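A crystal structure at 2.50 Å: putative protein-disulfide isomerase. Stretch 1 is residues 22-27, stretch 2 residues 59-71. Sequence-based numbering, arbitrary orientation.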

ATOM      1  N   LEU A  22      -9.730  13.224  -5.060  1.00 30.43           N
ATOM      2  CA  LEU A  22      -9.804  14.185  -6.145  1.00 31.20           C
ATOM      3  C   LEU A  22      -8.564  15.070  -6.201  1.00 31.86           C
ATOM      4  O   LEU A  22      -8.084  15.550  -5.170  1.00 32.05           O
ATOM      5  CB  LEU A  22     -11.075  15.042  -6.028  1.00 30.58           C
ATOM      6  CG  LEU A  22     -12.462  14.375  -6.041  1.00 30.96           C
ATOM      7  CD1 LEU A  22     -13.538  15.359  -5.514  1.00 28.59           C
ATOM      8  CD2 LEU A  22     -12.844  13.832  -7.440  1.00 29.12           C
ATOM      9  N   GLU A  23      -8.035  15.246  -7.404  1.00 32.53           N
ATOM     10  CA  GLU A  23      -7.055  16.288  -7.671  1.00 34.01           C
ATOM     11  C   GLU A  23      -7.849  17.481  -8.222  1.00 34.41           C
ATOM     12  O   GLU A  23      -8.479  17.366  -9.282  1.00 35.21           O
ATOM     13  CB  GLU A  23      -5.969  15.790  -8.657  1.00 33.81           C
ATOM     14  CG  GLU A  23      -5.239  16.864  -9.486  1.00 35.14           C
ATOM     15  CD  GLU A  23      -4.498  17.912  -8.645  1.00 38.00           C
ATOM     16  OE1 GLU A  23      -3.642  17.530  -7.801  1.00 37.23           O
ATOM     17  OE2 GLU A  23      -4.775  19.124  -8.848  1.00 39.24           O
ATOM     18  N   PRO A  24      -7.830  18.621  -7.511  1.00 34.78           N
ATOM     19  CA  PRO A  24      -8.702  19.776  -7.847  1.00 35.04           C
ATOM     20  C   PRO A  24      -8.569  20.329  -9.267  1.00 34.87           C
ATOM     21  O   PRO A  24      -9.519  20.950  -9.767  1.00 35.11           O
ATOM     22  CB  PRO A  24      -8.288  20.856  -6.835  1.00 35.19           C
ATOM     23  CG  PRO A  24      -7.496  20.115  -5.768  1.00 35.55           C
ATOM     24  CD  PRO A  24      -6.873  18.939  -6.437  1.00 34.66           C
ATOM     25  N   THR A  25      -7.424  20.113  -9.911  1.00 34.52           N
ATOM     26  CA  THR A  25      -7.226  20.605 -11.280  1.00 34.43           C
ATOM     27  C   THR A  25      -7.158  19.489 -12.320  1.00 34.37           C
ATOM     28  O   THR A  25      -6.643  19.694 -13.427  1.00 34.69           O
ATOM     29  CB  THR A  25      -5.950  21.491 -11.422  1.00 34.41           C
ATOM     30  OG1 THR A  25      -4.784  20.732 -11.069  1.00 34.72           O
ATOM     31  CG2 THR A  25      -6.037  22.715 -10.548  1.00 33.73           C
ATOM     32  N   CYS A  26      -7.656  18.307 -11.972  1.00 34.12           N
ATOM     33  CA  CYS A  26      -7.627  17.173 -12.897  1.00 33.82           C
ATOM     34  C   CYS A  26      -8.969  17.058 -13.622  1.00 33.50           C
ATOM     35  O   CYS A  26     -10.016  17.074 -12.991  1.00 33.12           O
ATOM     36  CB  CYS A  26      -7.263  15.899 -12.141  1.00 33.80           C
ATOM     37  SG  CYS A  26      -7.962  14.323 -12.765  1.00 35.48           S
ATOM     38  N   PRO A  27      -8.942  16.944 -14.959  1.00 33.75           N
ATOM     39  CA  PRO A  27     -10.199  16.968 -15.746  1.00 33.67           C
ATOM     40  C   PRO A  27     -11.204  15.883 -15.329  1.00 34.08           C
ATOM     41  O   PRO A  27     -12.417  16.155 -15.230  1.00 34.32           O
ATOM     42  CB  PRO A  27      -9.728  16.752 -17.194  1.00 33.17           C
ATOM     43  CG  PRO A  27      -8.326  16.220 -17.095  1.00 33.41           C
ATOM     44  CD  PRO A  27      -7.749  16.764 -15.813  1.00 33.85           C
ATOM     45  N   TRP A  59       2.580  16.121 -10.894  1.00 32.83           N
ATOM     46  CA  TRP A  59       2.618  16.635 -12.271  1.00 33.41           C
ATOM     47  C   TRP A  59       1.586  17.750 -12.535  1.00 33.88           C
ATOM     48  O   TRP A  59       1.599  18.372 -13.597  1.00 34.98           O
ATOM     49  CB  TRP A  59       2.552  15.513 -13.314  1.00 33.27           C
ATOM     50  CG  TRP A  59       1.278  14.709 -13.273  1.00 32.86           C
ATOM     51  CD1 TRP A  59       0.178  14.879 -14.062  1.00 31.50           C
ATOM     52  CD2 TRP A  59       0.984  13.605 -12.404  1.00 31.21           C
ATOM     53  NE1 TRP A  59      -0.785  13.950 -13.741  1.00 31.25           N
ATOM     54  CE2 TRP A  59      -0.321  13.154 -12.726  1.00 30.28           C
ATOM     55  CE3 TRP A  59       1.694  12.952 -11.385  1.00 30.32           C
ATOM     56  CZ2 TRP A  59      -0.945  12.088 -12.053  1.00 28.64           C
ATOM     57  CZ3 TRP A  59       1.065  11.865 -10.714  1.00 29.73           C
ATOM     58  CH2 TRP A  59      -0.238  11.455 -11.060  1.00 29.04           C
ATOM     59  N   HIS A  60       0.702  18.008 -11.575  1.00 33.85           N
ATOM     60  CA  HIS A  60      -0.104  19.235 -11.561  1.00 34.01           C
ATOM     61  C   HIS A  60       0.614  20.267 -10.649  1.00 33.66           C
ATOM     62  O   HIS A  60       0.401  20.285  -9.434  1.00 33.43           O
ATOM     63  CB  HIS A  60      -1.529  18.922 -11.064  1.00 34.14           C
ATOM     64  CG  HIS A  60      -2.349  18.137 -12.042  1.00 35.88           C
ATOM     65  ND1 HIS A  60      -3.488  18.642 -12.631  1.00 37.84           N
ATOM     66  CD2 HIS A  60      -2.173  16.899 -12.566  1.00 37.25           C
ATOM     67  CE1 HIS A  60      -3.982  17.747 -13.472  1.00 37.36           C
ATOM     68  NE2 HIS A  60      -3.204  16.682 -13.451  1.00 37.26           N
ATOM     69  N   MET A  61       1.470  21.103 -11.240  1.00 33.20           N
ATOM     70  CA  MET A  61       2.508  21.842 -10.479  1.00 33.32           C
ATOM     71  C   MET A  61       2.011  22.884  -9.456  1.00 33.79           C
ATOM     72  O   MET A  61       2.708  23.182  -8.473  1.00 33.85           O
ATOM     73  CB  MET A  61       3.598  22.406 -11.407  1.00 33.00           C
ATOM     74  CG  MET A  61       4.570  21.326 -11.955  1.00 32.15           C
ATOM     75  SD  MET A  61       5.824  21.785 -13.204  1.00 28.74           S
ATOM     76  CE  MET A  61       4.861  22.541 -14.518  1.00 29.57           C
ATOM     77  N   PHE A  62       0.800  23.405  -9.644  1.00 33.78           N
ATOM     78  CA  PHE A  62       0.240  24.283  -8.627  1.00 33.81           C
ATOM     79  C   PHE A  62      -0.693  23.561  -7.653  1.00 33.57           C
ATOM     80  O   PHE A  62      -1.430  24.206  -6.895  1.00 34.24           O
ATOM     81  CB  PHE A  62      -0.429  25.530  -9.245  1.00 34.46           C
ATOM     82  CG  PHE A  62       0.497  26.722  -9.374  1.00 35.72           C
ATOM     83  CD1 PHE A  62       0.688  27.339 -10.602  1.00 38.09           C
ATOM     84  CD2 PHE A  62       1.183  27.216  -8.267  1.00 38.25           C
ATOM     85  CE1 PHE A  62       1.557  28.447 -10.733  1.00 39.95           C
ATOM     86  CE2 PHE A  62       2.051  28.317  -8.378  1.00 39.64           C
ATOM     87  CZ  PHE A  62       2.238  28.933  -9.620  1.00 38.85           C
ATOM     88  N   SER A  63      -0.632  22.235  -7.626  1.00 32.77           N
ATOM     89  CA  SER A  63      -1.550  21.462  -6.808  1.00 32.44           C
ATOM     90  C   SER A  63      -1.387  21.761  -5.323  1.00 33.19           C
ATOM     91  O   SER A  63      -2.382  21.912  -4.597  1.00 33.14           O
ATOM     92  CB  SER A  63      -1.385  19.966  -7.066  1.00 32.20           C
ATOM     93  OG  SER A  63      -2.249  19.203  -6.239  1.00 30.92           O
ATOM     94  N   GLY A  64      -0.138  21.824  -4.866  1.00 33.29           N
ATOM     95  CA  GLY A  64       0.145  22.098  -3.452  1.00 34.16           C
ATOM     96  C   GLY A  64      -0.422  23.423  -2.953  1.00 34.39           C
ATOM     97  O   GLY A  64      -0.960  23.497  -1.838  1.00 34.62           O
ATOM     98  N   VAL A  65      -0.314  24.461  -3.781  1.00 34.51           N
ATOM     99  CA  VAL A  65      -0.875  25.767  -3.460  1.00 35.03           C
ATOM    100  C   VAL A  65      -2.391  25.612  -3.374  1.00 35.90           C
ATOM    101  O   VAL A  65      -3.013  25.959  -2.361  1.00 36.57           O
ATOM    102  CB  VAL A  65      -0.546  26.816  -4.541  1.00 35.02           C
ATOM    103  CG1 VAL A  65      -1.234  28.138  -4.231  1.00 34.63           C
ATOM    104  CG2 VAL A  65       0.937  26.997  -4.689  1.00 33.63           C
ATOM    105  N   ILE A  66      -2.975  25.054  -4.437  1.00 36.20           N
ATOM    106  CA  ILE A  66      -4.424  24.902  -4.548  1.00 36.11           C
ATOM    107  C   ILE A  66      -5.018  24.016  -3.458  1.00 35.83           C
ATOM    108  O   ILE A  66      -6.027  24.372  -2.854  1.00 36.80           O
ATOM    109  CB  ILE A  66      -4.837  24.444  -5.968  1.00 36.39           C
ATOM    110  CG1 ILE A  66      -4.465  25.536  -6.981  1.00 35.65           C
ATOM    111  CG2 ILE A  66      -6.345  24.112  -6.016  1.00 36.03           C
ATOM    112  CD1 ILE A  66      -4.407  25.069  -8.430  1.00 36.43           C
ATOM    113  N   VAL A  67      -4.386  22.888  -3.173  1.00 35.21           N
ATOM    114  CA  VAL A  67      -4.864  22.010  -2.093  1.00 34.71           C
ATOM    115  C   VAL A  67      -4.845  22.745  -0.747  1.00 35.22           C
ATOM    116  O   VAL A  67      -5.806  22.641   0.036  1.00 35.29           O
ATOM    117  CB  VAL A  67      -4.076  20.645  -2.012  1.00 34.47           C
ATOM    118  CG1 VAL A  67      -4.397  19.883  -0.726  1.00 32.99           C
ATOM    119  CG2 VAL A  67      -4.368  19.773  -3.224  1.00 32.77           C
ATOM    120  N   ARG A  68      -3.758  23.481  -0.481  1.00 35.40           N
ATOM    121  CA  ARG A  68      -3.663  24.285   0.742  1.00 35.66           C
ATOM    122  C   ARG A  68      -4.822  25.314   0.831  1.00 35.82           C
ATOM    123  O   ARG A  68      -5.453  25.447   1.888  1.00 35.71           O
ATOM    124  CB  ARG A  68      -2.279  24.957   0.864  1.00 35.89           C
ATOM    125  CG  ARG A  68      -1.946  25.461   2.276  1.00 35.93           C
ATOM    126  CD  ARG A  68      -0.544  26.087   2.368  1.00 38.29           C
ATOM    127  NE  ARG A  68      -0.343  26.814   3.624  1.00 38.37           N
ATOM    128  CZ  ARG A  68       0.009  26.262   4.784  1.00 40.93           C
ATOM    129  NH1 ARG A  68       0.228  24.960   4.873  1.00 42.20           N
ATOM    130  NH2 ARG A  68       0.133  27.014   5.877  1.00 42.62           N
ATOM    131  N   CYS A  69      -5.121  26.001  -0.275  1.00 35.53           N
ATOM    132  CA  CYS A  69      -6.278  26.892  -0.337  1.00 36.27           C
ATOM    133  C   CYS A  69      -7.581  26.222   0.042  1.00 36.40           C
ATOM    134  O   CYS A  69      -8.413  26.824   0.759  1.00 36.54           O
ATOM    135  CB  CYS A  69      -6.453  27.444  -1.729  1.00 36.37           C
ATOM    136  SG  CYS A  69      -5.155  28.603  -2.146  1.00 40.23           S
ATOM    137  N   ILE A  70      -7.778  24.994  -0.453  1.00 35.68           N
ATOM    138  CA  ILE A  70      -9.016  24.285  -0.183  1.00 34.89           C
ATOM    139  C   ILE A  70      -9.114  24.027   1.307  1.00 34.79           C
ATOM    140  O   ILE A  70     -10.146  24.272   1.932  1.00 34.58           O
ATOM    141  CB  ILE A  70      -9.136  22.970  -0.996  1.00 34.85           C
ATOM    142  CG1 ILE A  70      -9.279  23.293  -2.478  1.00 33.85           C
ATOM    143  CG2 ILE A  70     -10.313  22.122  -0.495  1.00 32.97           C
ATOM    144  CD1 ILE A  70      -8.746  22.203  -3.377  1.00 34.43           C
ATOM    145  N   LEU A  71      -8.022  23.544   1.879  1.00 34.99           N
ATOM    146  CA  LEU A  71      -8.016  23.215   3.289  1.00 35.03           C
ATOM    147  C   LEU A  71      -8.030  24.480   4.157  1.00 35.11           C
ATOM    148  O   LEU A  71      -8.549  24.450   5.281  1.00 35.38           O
ATOM    149  CB  LEU A  71      -6.854  22.281   3.617  1.00 34.67           C
ATOM    150  CG  LEU A  71      -7.124  20.871   3.088  1.00 34.70           C
ATOM    151  CD1 LEU A  71      -5.853  19.989   3.061  1.00 34.03           C
ATOM    152  CD2 LEU A  71      -8.249  20.206   3.866  1.00 31.58           C
TER

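Stretch 1 has a type I beta turn from Glu23 to Cys26, closed by Cys26 N donating to Glu23 O at 3.0 Å. This turn packs against stretch 2, where a second type I turn, His60 to Ser63, leads into a helix that starts at Ser63. The nearest CA pairs are Thr25 with His60 and Pro24 with Val67, both at 7.3 Å. The contact buries 362 Å² in all.

Trp59 opens stretch 2 without touching the other stretch. His60 follows and gives the largest covered area. Its CA-to-CB bond points toward stretch 1. His60 ND1 donates to Thr25 OG1 at 2.9 Å, with the hydroxyl oxygen at the ring edge, near its plane, where a ring nitrogen bonds best. Thr25 OG1 in turn donates to Glu23 OE2 at 2.7 Å, so the hydroxyl relays between imidazole and carboxylate. Glu23 OE2 also accepts from Thr25 N at 3.0 Å, which ties the side chain back to its own turn. Glu23 CG lies over one face of the His60 ring, 4.1 Å from the centroid, in a CH-pi contact. Cys26 CA approaches His60 CE1 at 3.7 Å.

Met61 points away, and Phe62 is the N-cap of the helix. Ser63 OG donates to Glu23 OE1 at 2.7 Å. The two carboxylate oxygens thus serve different partners.

Beyond Ser63 the contact turns apolar. Gly64 and Val65 make no contact. Ile66 points toward stretch 1: its CG2 meets Pro24 CB at 3.9 Å, and its CD1 meets Thr25 CG2 at 3.6 Å. Val67 CG2 lies 4.0 Å from Pro24 CG. One turn on from Ile66, Ile70 CD1 comes closer to Pro24 CG, at 3.4 Å. The proline ring thus packs against three aliphatic side chains of the helix. Arg68, Cys69 and Leu71 lie out of reach.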